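Local structure of quinoline 2-oxidoreductase small subunit (Pseudomonas putida, 1T3Q) at the interface of chains A and B and the interface of chains A and C. The protein carries two [2Fe-2S] clusters that most likely relay electrons from the molybdenum centre of the large subunit to the FAD of the medium subunit in quinoline 2-oxidoreductase. Coordinates in Å, arbitrary orientation; residue numbers count along the deposited sequence, not the author numbering. Chains: chain A, quinoline 2-oxidoreductase small subunit; chain B, quinoline 2-oxidoreductase medium subunit; chain C, quinoline 2-oxidoreductase large subunit.

The small subunit, chain A, sits between its two partners: contact 1 joins it to the flavin-bearing chain B, and contacts 2, 3 and 4 join it to chain C. Between centres of C-alpha atoms, contact 1 lies about 22 Å from contact 3 and about 29 Å from contacts 2 and 4. Contacts 2 and 3, about 17 Å apart, use the same N-terminal stretch of chain C, at residues 27-28 and 35-36, with C:Arg280 of strand 279-282 joining contact 3. Contact 4, its centre about 21 Å from that of contact 2, uses residues 713-716. These distributed supports probably help fix the iron-sulfur clusters between molybdenum site and flavin.

Contact 1: the interface of chains A and B. Residues chain A 71, 74; chain B 3, 6, 8, 30-31, 37, 50, 52, 108.
A:Leu71 turns CG away from its carbonyl carbon (chi1 -61°), sending both methyls into an apolar socket of chain B, while A:Gln74, whose CG likewise lies beside the backbone N (chi1 -70°) and whose chain is extended beyond it, carries its amide to B:Asp52. The branched leucine suits the socket because its two methyls reach different walls. CD2 of A:Leu71 lies 3.8 Å from CE1 of the B:Phe3 ring and also meets B:Leu37 and B:Phe6 CZ; CD1 of A:Leu71 meets B:Tyr8, B:Leu50 and, tip to tip, CD1 of B:Ile30 at 3.9 Å. That same B:Ile30 methyl touches the A:Gln74 amide. A glutamine is apt here because its amide can donate at one end and accept at the other. NE2 of A:Gln74 gives an almost straight hydrogen bond to carboxylate oxygen OD2 of B:Asp52, 2.9 Å away, arriving 46° above the carboxylate plane. The phenol OH of B:Tyr8 donates to the same B:Asp52 OD2 at 2.6 Å from the opposite face, so two donors grip one oxygen and hold the carboxylate in place. At the other end, OE1 of A:Gln74 accepts from A:Leu71 N at 2.9 Å, on a lone pair in the amide plane, which fixes the amide's rotation. B:Arg108 lies near the amide and is linked to it through water: its NH1 contacts water 1, which lies 2.8 Å from A:Gln74 OE1, and its NH2 contacts water 2, 3.0 Å from the backbone O of A:Gln74.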
loop_
_atom_site.group_PDB
_atom_site.type_symbol
_atom_site.label_atom_id
_atom_site.label_comp_id
_atom_site.label_asym_id
_atom_site.label_seq_id
_atom_site.Cartn_x
_atom_site.Cartn_y
_atom_site.Cartn_z
ATOM N N LEU A 71 7.820 -16.753 -26.488
ATOM C CA LEU A 71 8.496 -17.186 -25.268
ATOM C C LEU A 71 9.371 -16.023 -24.817
ATOM O O LEU A 71 9.924 -15.292 -25.649
ATOM C CB LEU A 71 9.381 -18.418 -25.521
ATOM C CG LEU A 71 8.746 -19.721 -26.024
ATOM C CD1 LEU A 71 9.829 -20.787 -26.148
ATOM C CD2 LEU A 71 7.666 -20.194 -25.055
ATOM N N GLN A 74 12.598 -15.937 -26.328
ATOM C CA GLN A 74 12.679 -15.555 -27.736
ATOM C C GLN A 74 12.860 -14.051 -27.901
ATOM O O GLN A 74 12.889 -13.541 -29.019
ATOM C CB GLN A 74 11.438 -16.028 -28.497
ATOM C CG GLN A 74 11.387 -17.542 -28.650
ATOM C CD GLN A 74 10.132 -18.032 -29.335
ATOM O OE1 GLN A 74 9.022 -17.729 -28.908
ATOM N NE2 GLN A 74 10.301 -18.804 -30.400
ATOM N N PHE B 3 2.090 -22.585 -19.658
ATOM C CA PHE B 3 2.739 -23.700 -20.342
ATOM C C PHE B 3 3.341 -24.689 -19.353
ATOM O O PHE B 3 3.683 -24.326 -18.228
ATOM C CB PHE B 3 3.903 -23.218 -21.216
ATOM C CG PHE B 3 3.567 -22.079 -22.131
ATOM C CD1 PHE B 3 4.564 -21.184 -22.518
ATOM C CD2 PHE B 3 2.278 -21.901 -22.620
ATOM C CE1 PHE B 3 4.281 -20.129 -23.372
ATOM C CE2 PHE B 3 1.985 -20.843 -23.481
ATOM C CZ PHE B 3 2.986 -19.959 -23.855
ATOM N N PHE B 6 9.640 -27.029 -19.792
ATOM C CA PHE B 6 10.460 -27.584 -20.870
ATOM C C PHE B 6 11.766 -26.809 -21.014
ATOM O O PHE B 6 11.868 -25.664 -20.572
ATOM C CB PHE B 6 9.690 -27.570 -22.203
ATOM C CG PHE B 6 9.120 -26.223 -22.572
ATOM C CD1 PHE B 6 9.940 -25.210 -23.064
ATOM C CD2 PHE B 6 7.762 -25.959 -22.397
ATOM C CE1 PHE B 6 9.414 -23.952 -23.374
ATOM C CE2 PHE B 6 7.229 -24.710 -22.704
ATOM C CZ PHE B 6 8.057 -23.702 -23.194
ATOM N N TYR B 8 14.997 -25.311 -23.526
ATOM C CA TYR B 8 15.002 -24.592 -24.795
ATOM C C TYR B 8 16.376 -24.523 -25.444
ATOM O O TYR B 8 17.383 -24.324 -24.767
ATOM C CB TYR B 8 14.486 -23.171 -24.562
ATOM C CG TYR B 8 14.563 -22.245 -25.756
ATOM C CD1 TYR B 8 13.529 -22.186 -26.694
ATOM C CD2 TYR B 8 15.653 -21.388 -25.922
ATOM C CE1 TYR B 8 13.575 -21.286 -27.765
ATOM C CE2 TYR B 8 15.710 -20.489 -26.986
ATOM C CZ TYR B 8 14.669 -20.442 -27.902
ATOM O OH TYR B 8 14.724 -19.541 -28.941
ATOM N N ILE B 30 9.925 -25.392 -32.495
ATOM C CA ILE B 30 9.109 -24.199 -32.358
ATOM C C ILE B 30 9.618 -23.215 -33.403
ATOM O O ILE B 30 10.825 -23.026 -33.557
ATOM C CB ILE B 30 9.171 -23.531 -30.950
ATOM C CG1 ILE B 30 8.236 -22.311 -30.947
ATOM C CG2 ILE B 30 10.590 -23.096 -30.606
ATOM C CD1 ILE B 30 8.123 -21.584 -29.611
ATOM N N ALA B 31 8.687 -22.633 -34.147
ATOM C CA ALA B 31 8.999 -21.650 -35.171
ATOM C C ALA B 31 8.409 -20.324 -34.699
ATOM O O ALA B 31 8.993 -19.655 -33.851
ATOM C CB ALA B 31 8.391 -22.070 -36.502
ATOM N N LEU B 37 2.209 -22.616 -28.987
ATOM C CA LEU B 37 2.037 -22.047 -27.656
ATOM C C LEU B 37 0.580 -22.127 -27.201
ATOM O O LEU B 37 0.312 -22.388 -26.028
ATOM C CB LEU B 37 2.571 -20.606 -27.602
ATOM C CG LEU B 37 4.073 -20.441 -27.893
ATOM C CD1 LEU B 37 4.573 -19.130 -27.287
ATOM C CD2 LEU B 37 4.866 -21.600 -27.315
ATOM N N LEU B 50 11.986 -27.437 -26.363
ATOM C CA LEU B 50 11.545 -26.798 -27.594
ATOM C C LEU B 50 12.794 -26.379 -28.347
ATOM O O LEU B 50 13.671 -25.713 -27.796
ATOM C CB LEU B 50 10.666 -25.579 -27.311
ATOM C CG LEU B 50 9.279 -25.875 -26.727
ATOM C CD1 LEU B 50 8.461 -24.593 -26.705
ATOM C CD2 LEU B 50 8.576 -26.937 -27.566
ATOM N N ASP B 52 14.082 -24.200 -31.218
ATOM C CA ASP B 52 13.792 -23.046 -32.061
ATOM C C ASP B 52 14.615 -23.091 -33.347
ATOM O O ASP B 52 15.779 -23.499 -33.334
ATOM C CB ASP B 52 14.122 -21.758 -31.288
ATOM C CG ASP B 52 13.329 -20.552 -31.775
ATOM O OD1 ASP B 52 12.990 -20.497 -32.975
ATOM O OD2 ASP B 52 13.059 -19.650 -30.954
ATOM N N ARG B 108 4.562 -13.309 -36.872
ATOM C CA ARG B 108 5.316 -14.409 -36.262
ATOM C C ARG B 108 5.105 -15.753 -36.951
ATOM O O ARG B 108 6.035 -16.557 -37.052
ATOM C CB ARG B 108 4.955 -14.563 -34.777
ATOM C CG ARG B 108 5.460 -13.443 -33.878
ATOM C CD ARG B 108 5.397 -13.850 -32.404
ATOM N NE ARG B 108 6.318 -14.944 -32.082
ATOM C CZ ARG B 108 7.635 -14.806 -31.934
ATOM N NH1 ARG B 108 8.387 -15.863 -31.643
ATOM N NH2 ARG B 108 8.203 -13.612 -32.059
HETATM O O HOH W 1 6.632 -18.007 -30.259
HETATM O O HOH W 2 10.896 -12.757 -31.081
#

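Contact 2: the interface of chains A and C. Residues chain A 83-84, 87, 92, 96, 115; chain C 27-28.
This is a small heteromeric patch of carbonyl and methyl contacts, crossed by an amide-to-carbonyl hydrogen bond, in which A:Gln96, A:Leu92 and A:Val83 receive C:Leu27 and C:Thr28 and help dock the small subunit on the large one. On the chain A side it involves the [2Fe-2S] binding domain of the molybdenum hydroxylase family, through 3-10 helix 83-85, the loop at A:Leu92 and helices 94-101 and 111-124; C:Leu27 ends helix 23-27 and C:Thr28 follows it. At the end of a helix a backbone carbonyl commonly lacks a partner within its own helix. A:Gln96 supplies one: extended beyond CG, it brings its amide NE2 to 2.8 Å from C:Leu27 O, in a bent bond (144° at H) whose donor stands 49° above the carbonyl plane, off any lone pair. Methyl groups also surround C:Leu27 O, A:Val83 CG2 at 3.4 Å and A:Leu115 CD1 at 3.6 Å, which would shelter it from water. Compact aliphatic residues suit this place, since they cover the carbonyl without competing for it. C:Thr28 holds CG2 anti to its carbonyl carbon, and this methyl meets A:Leu92 CD2 at 3.6 Å, the two side chains crossing at about a right angle; the methyl also lies 3.7 Å from the amide NE2 of A:Gln96. The C:Leu27 side chain lies by the other end of A:Gln96, its CD1 methyl 3.4 Å from the backbone O of A:Gln96 and 4.1 Å from A:Leu92 CD1.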
loop_
_atom_site.group_PDB
_atom_site.type_symbol
_atom_site.label_atom_id
_atom_site.label_comp_id
_atom_site.label_asym_id
_atom_site.label_seq_id
_atom_site.Cartn_x
_atom_site.Cartn_y
_atom_site.Cartn_z
ATOM N N VAL A 83 3.978 -0.156 -23.797
ATOM C CA VAL A 83 3.250 1.095 -23.646
ATOM C C VAL A 83 3.969 2.103 -22.746
ATOM O O VAL A 83 3.850 3.313 -22.952
ATOM C CB VAL A 83 1.823 0.838 -23.099
ATOM C CG1 VAL A 83 1.896 0.276 -21.693
ATOM C CG2 VAL A 83 1.017 2.127 -23.124
ATOM N N GLU A 84 4.723 1.614 -21.766
ATOM C CA GLU A 84 5.439 2.505 -20.853
ATOM C C GLU A 84 6.434 3.415 -21.574
ATOM O O GLU A 84 6.784 4.486 -21.070
ATOM C CB GLU A 84 6.201 1.710 -19.787
ATOM C CG GLU A 84 5.327 1.069 -18.724
ATOM C CD GLU A 84 4.925 -0.356 -19.056
ATOM O OE1 GLU A 84 4.935 -0.732 -20.249
ATOM O OE2 GLU A 84 4.579 -1.096 -18.112
ATOM N N SER A 87 5.091 7.688 -23.799
ATOM C CA SER A 87 5.178 9.073 -23.356
ATOM C C SER A 87 6.620 9.559 -23.293
ATOM O O SER A 87 7.550 8.775 -23.101
ATOM C CB SER A 87 4.518 9.239 -21.988
ATOM O OG SER A 87 5.258 8.565 -20.986
ATOM N N LEU A 92 1.605 13.070 -22.521
ATOM C CA LEU A 92 1.070 12.097 -23.458
ATOM C C LEU A 92 1.519 12.518 -24.846
ATOM O O LEU A 92 1.623 13.713 -25.117
ATOM C CB LEU A 92 -0.458 12.094 -23.397
ATOM C CG LEU A 92 -1.054 11.662 -22.058
ATOM C CD1 LEU A 92 -2.578 11.716 -22.122
ATOM C CD2 LEU A 92 -0.576 10.253 -21.742
ATOM N N GLN A 96 -1.655 9.188 -27.802
ATOM C CA GLN A 96 -2.257 9.031 -26.478
ATOM C C GLN A 96 -3.228 10.163 -26.190
ATOM O O GLN A 96 -4.358 9.936 -25.753
ATOM C CB GLN A 96 -1.174 9.005 -25.398
ATOM C CG GLN A 96 -0.227 7.821 -25.498
ATOM C CD GLN A 96 0.952 7.951 -24.559
ATOM O OE1 GLN A 96 1.695 8.934 -24.617
ATOM N NE2 GLN A 96 1.135 6.961 -23.686
ATOM N N LEU A 115 -2.825 0.757 -28.717
ATOM C CA LEU A 115 -1.764 1.697 -29.070
ATOM C C LEU A 115 -0.654 1.063 -29.908
ATOM O O LEU A 115 -0.150 1.682 -30.856
ATOM C CB LEU A 115 -1.174 2.322 -27.800
ATOM C CG LEU A 115 -2.112 3.259 -27.026
ATOM C CD1 LEU A 115 -1.527 3.576 -25.660
ATOM C CD2 LEU A 115 -2.337 4.536 -27.824
ATOM N N LEU C 27 -3.320 5.233 -20.176
ATOM C CA LEU C 27 -2.742 5.313 -21.520
ATOM C C LEU C 27 -1.223 5.166 -21.482
ATOM O O LEU C 27 -0.574 5.041 -22.525
ATOM C CB LEU C 27 -3.094 6.660 -22.171
ATOM C CG LEU C 27 -4.492 6.845 -22.754
ATOM C CD1 LEU C 27 -4.837 8.329 -22.835
ATOM C CD2 LEU C 27 -4.550 6.192 -24.124
ATOM N N THR C 28 -0.659 5.181 -20.279
ATOM C CA THR C 28 0.784 5.075 -20.114
ATOM C C THR C 28 1.236 3.783 -19.451
ATOM O O THR C 28 2.398 3.658 -19.058
ATOM C CB THR C 28 1.312 6.245 -19.286
ATOM O OG1 THR C 28 0.597 6.303 -18.042
ATOM C CG2 THR C 28 1.128 7.562 -20.048
#

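Contact 3: the interface of chains A and C. Residues chain A 36-37, 42, 45; chain C 35-36, 280.
The guanidinium of A:Arg36 meets the carboxylate of C:Asp36 end-on in a salt bridge, the side chains crossing at about a right angle and the two planes turned 45° apart. Both terminal nitrogens converge on one oxygen in bent hydrogen bonds: A:Arg36 NH1 lies 2.9 Å and NH2 2.8 Å from C:Asp36 OD1, which sits in the guanidinium plane and is approached nearly along its C-O axis. The arginine reaches it by a bend at chi3 (48°). Arginine suits the place because two N-H groups on one flat end can share a single acceptor. From another direction A:Lys45 NZ makes a hydrogen bond and salt bridge of 2.8 Å to the second oxygen, C:Asp36 OD2, on the syn side though 32° out of the carboxylate plane. A lysine, with its rotatable ammonium, can serve two acceptors, and A:Lys45 NZ also donates to the backbone O of A:Thr42 at 2.8 Å, which holds it in position. Alongside them, A:Thr42 lays its CB 3.8 Å from C:Asp36 CG, a small side chain that packs against the carboxylate without displacing either cation. Two flanking positive groups would favour an ionised aspartate. Behind it, C:Arg280 NH1 donates to C:Ala35 O at 3.0 Å, on a lone pair, and steadies the short turn bearing C:Asp36; A:Glu37 OE1 lies 4.1 Å from C:Arg280 NH1. Paired salt bridges thus fasten helix 31-39 and A:Lys45, next to the cluster-binding loop that starts at A:Ile46, to the large subunit.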
loop_
_atom_site.group_PDB
_atom_site.type_symbol
_atom_site.label_atom_id
_atom_site.label_comp_id
_atom_site.label_asym_id
_atom_site.label_seq_id
_atom_site.Cartn_x
_atom_site.Cartn_y
_atom_site.Cartn_z
ATOM N N ARG A 36 5.897 -8.324 -17.408
ATOM C CA ARG A 36 5.120 -7.944 -16.237
ATOM C C ARG A 36 5.733 -8.308 -14.893
ATOM O O ARG A 36 5.907 -7.446 -14.030
ATOM C CB ARG A 36 3.722 -8.570 -16.317
ATOM C CG ARG A 36 2.885 -8.140 -17.521
ATOM C CD ARG A 36 1.610 -8.975 -17.597
ATOM N NE ARG A 36 0.955 -9.038 -16.290
ATOM C CZ ARG A 36 0.293 -8.028 -15.731
ATOM N NH1 ARG A 36 0.179 -6.867 -16.370
ATOM N NH2 ARG A 36 -0.227 -8.167 -14.517
ATOM N N GLU A 37 6.062 -9.586 -14.724
ATOM C CA GLU A 37 6.582 -10.094 -13.461
ATOM C C GLU A 37 8.096 -10.099 -13.237
ATOM O O GLU A 37 8.552 -9.969 -12.101
ATOM C CB GLU A 37 5.997 -11.497 -13.239
ATOM C CG GLU A 37 4.465 -11.471 -13.208
ATOM C CD GLU A 37 3.810 -12.839 -13.347
ATOM O OE1 GLU A 37 2.561 -12.896 -13.288
ATOM O OE2 GLU A 37 4.523 -13.850 -13.524
ATOM N N THR A 42 4.184 -3.690 -15.956
ATOM C CA THR A 42 2.831 -4.229 -16.009
ATOM C C THR A 42 1.881 -3.559 -16.993
ATOM O O THR A 42 0.688 -3.866 -17.010
ATOM C CB THR A 42 2.183 -4.232 -14.596
ATOM O OG1 THR A 42 2.209 -2.910 -14.043
ATOM C CG2 THR A 42 2.944 -5.170 -13.667
ATOM N N LYS A 45 -0.916 -6.063 -20.840
ATOM C CA LYS A 45 -1.983 -6.823 -20.189
ATOM C C LYS A 45 -2.264 -8.170 -20.835
ATOM O O LYS A 45 -2.008 -8.375 -22.021
ATOM C CB LYS A 45 -3.288 -6.006 -20.178
ATOM C CG LYS A 45 -3.177 -4.585 -19.624
ATOM C CD LYS A 45 -2.602 -4.529 -18.213
ATOM C CE LYS A 45 -2.630 -3.108 -17.674
ATOM N NZ LYS A 45 -1.839 -2.953 -16.424
ATOM N N ALA C 35 -4.224 -7.983 -11.203
ATOM C CA ALA C 35 -3.077 -8.824 -11.536
ATOM C C ALA C 35 -1.747 -8.076 -11.454
ATOM O O ALA C 35 -0.684 -8.695 -11.419
ATOM C CB ALA C 35 -3.257 -9.429 -12.934
ATOM N N ASP C 36 -1.798 -6.746 -11.420
ATOM C CA ASP C 36 -0.573 -5.950 -11.349
ATOM C C ASP C 36 -0.051 -5.812 -9.925
ATOM O O ASP C 36 1.101 -5.435 -9.717
ATOM C CB ASP C 36 -0.802 -4.545 -11.933
ATOM C CG ASP C 36 -1.371 -4.585 -13.339
ATOM O OD1 ASP C 36 -1.060 -5.549 -14.062
ATOM O OD2 ASP C 36 -2.120 -3.653 -13.726
ATOM N N ARG C 280 -2.687 -15.039 -4.079
ATOM C CA ARG C 280 -3.170 -14.426 -5.304
ATOM C C ARG C 280 -3.953 -15.367 -6.209
ATOM O O ARG C 280 -3.498 -16.471 -6.523
ATOM C CB ARG C 280 -1.964 -13.863 -6.067
ATOM C CG ARG C 280 -2.220 -13.285 -7.460
ATOM C CD ARG C 280 -0.877 -12.787 -7.983
ATOM N NE ARG C 280 -0.919 -11.996 -9.207
ATOM C CZ ARG C 280 -0.875 -12.503 -10.433
ATOM N NH1 ARG C 280 -0.903 -11.694 -11.481
ATOM N NH2 ARG C 280 -0.809 -13.815 -10.615
#

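Contact 4: the interface of chains A and C. Residues chain A 138, 141, 147; chain C 713-716.
The phenol OH of A:Tyr147 donates to the backbone O of C:Pro714 over 2.6 Å, tilted 15° from the carbonyl plane, and this oxygen lies at the edge of the tyrosine ring, in its plane. A proline suits the acceptor's residue because its rigid ring restrains the backbone that presents the carbonyl. The tyrosine does more than donate: with CG anti to its carbonyl carbon (chi1 -57°), the ring lies over the chain C backbone from C:Pro714 to C:Thr716. The backbone N of C:Thr716 stands 3.6 Å above one face of the A:Tyr147 ring, offset toward the rim. Toward the end of the ring away from the hydroxyl, the C:Thr716 methyl CG2 packs 3.4 Å from A:Tyr147 CD1. Beside the hydroxyl end, A:Tyr147 CE2 comes to 3.6 Å from C:Thr715 CA. A flat aromatic residue with a polar tip is thus well chosen, its ring covering the strip of peptide while its hydroxyl may help fix the register. A:Leu141 packs beside it with a methyl for each neighbour: CD1 touches C:Ile713 CD1 at 3.8 Å, and CD2 touches C:Thr715 CG2, also at 3.8 Å, the side chains passing at a slant in both pairs. The short serine A:Ser138 lets its own backbone come near C:Thr715 and C:Thr716. Because A:Leu141 and A:Tyr147 flank A:Cys142 and A:Cys144, which belong to a [2Fe-2S] site, this contact probably steadies that cluster against the molybdenum-bearing subunit.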
loop_
_atom_site.group_PDB
_atom_site.type_symbol
_atom_site.label_atom_id
_atom_site.label_comp_id
_atom_site.label_asym_id
_atom_site.label_seq_id
_atom_site.Cartn_x
_atom_site.Cartn_y
_atom_site.Cartn_z
ATOM N N SER A 138 -8.892 -4.880 -36.304
ATOM C CA SER A 138 -9.828 -5.984 -36.073
ATOM C C SER A 138 -9.276 -7.112 -35.207
ATOM O O SER A 138 -10.020 -8.007 -34.799
ATOM C CB SER A 138 -10.330 -6.559 -37.408
ATOM O OG SER A 138 -9.311 -7.242 -38.112
ATOM N N LEU A 141 -9.391 -6.604 -29.369
ATOM C CA LEU A 141 -10.724 -6.583 -28.787
ATOM C C LEU A 141 -10.915 -5.580 -27.662
ATOM O O LEU A 141 -10.046 -5.403 -26.806
ATOM C CB LEU A 141 -11.087 -7.983 -28.278
ATOM C CG LEU A 141 -10.943 -9.103 -29.314
ATOM C CD1 LEU A 141 -11.248 -10.452 -28.668
ATOM C CD2 LEU A 141 -11.866 -8.840 -30.480
ATOM N N TYR A 147 -15.732 0.674 -30.162
ATOM C CA TYR A 147 -14.721 0.987 -31.185
ATOM C C TYR A 147 -14.737 2.301 -31.956
ATOM O O TYR A 147 -13.675 2.766 -32.377
ATOM C CB TYR A 147 -14.683 -0.122 -32.234
ATOM C CG TYR A 147 -14.402 -1.498 -31.688
ATOM C CD1 TYR A 147 -13.139 -1.839 -31.215
ATOM C CD2 TYR A 147 -15.402 -2.465 -31.660
ATOM C CE1 TYR A 147 -12.874 -3.122 -30.728
ATOM C CE2 TYR A 147 -15.151 -3.747 -31.177
ATOM C CZ TYR A 147 -13.889 -4.068 -30.717
ATOM O OH TYR A 147 -13.640 -5.343 -30.268
ATOM N N ILE C 713 -16.859 -12.309 -29.753
ATOM C CA ILE C 713 -17.358 -11.008 -29.334
ATOM C C ILE C 713 -17.063 -10.040 -30.478
ATOM O O ILE C 713 -16.142 -10.250 -31.271
ATOM C CB ILE C 713 -16.718 -10.492 -28.024
ATOM C CG1 ILE C 713 -15.201 -10.398 -28.171
ATOM C CG2 ILE C 713 -17.135 -11.389 -26.850
ATOM C CD1 ILE C 713 -14.543 -9.678 -27.018
ATOM N N PRO C 714 -17.850 -8.967 -30.582
ATOM C CA PRO C 714 -17.635 -8.006 -31.663
ATOM C C PRO C 714 -16.268 -7.346 -31.797
ATOM O O PRO C 714 -15.588 -7.042 -30.815
ATOM C CB PRO C 714 -18.772 -6.994 -31.472
ATOM C CG PRO C 714 -19.241 -7.202 -30.060
ATOM C CD PRO C 714 -19.082 -8.674 -29.834
ATOM N N THR C 715 -15.884 -7.139 -33.051
ATOM C CA THR C 715 -14.622 -6.500 -33.394
ATOM C C THR C 715 -14.960 -5.192 -34.111
ATOM O O THR C 715 -16.132 -4.858 -34.296
ATOM C CB THR C 715 -13.813 -7.360 -34.369
ATOM O OG1 THR C 715 -14.505 -7.415 -35.622
ATOM C CG2 THR C 715 -13.644 -8.777 -33.835
ATOM N N THR C 716 -13.926 -4.460 -34.512
ATOM C CA THR C 716 -14.097 -3.202 -35.233
ATOM C C THR C 716 -14.884 -3.408 -36.531
ATOM O O THR C 716 -15.426 -2.456 -37.095
ATOM C CB THR C 716 -12.729 -2.611 -35.614
ATOM O OG1 THR C 716 -11.928 -3.644 -36.197
ATOM C CG2 THR C 716 -12.019 -2.040 -34.401
#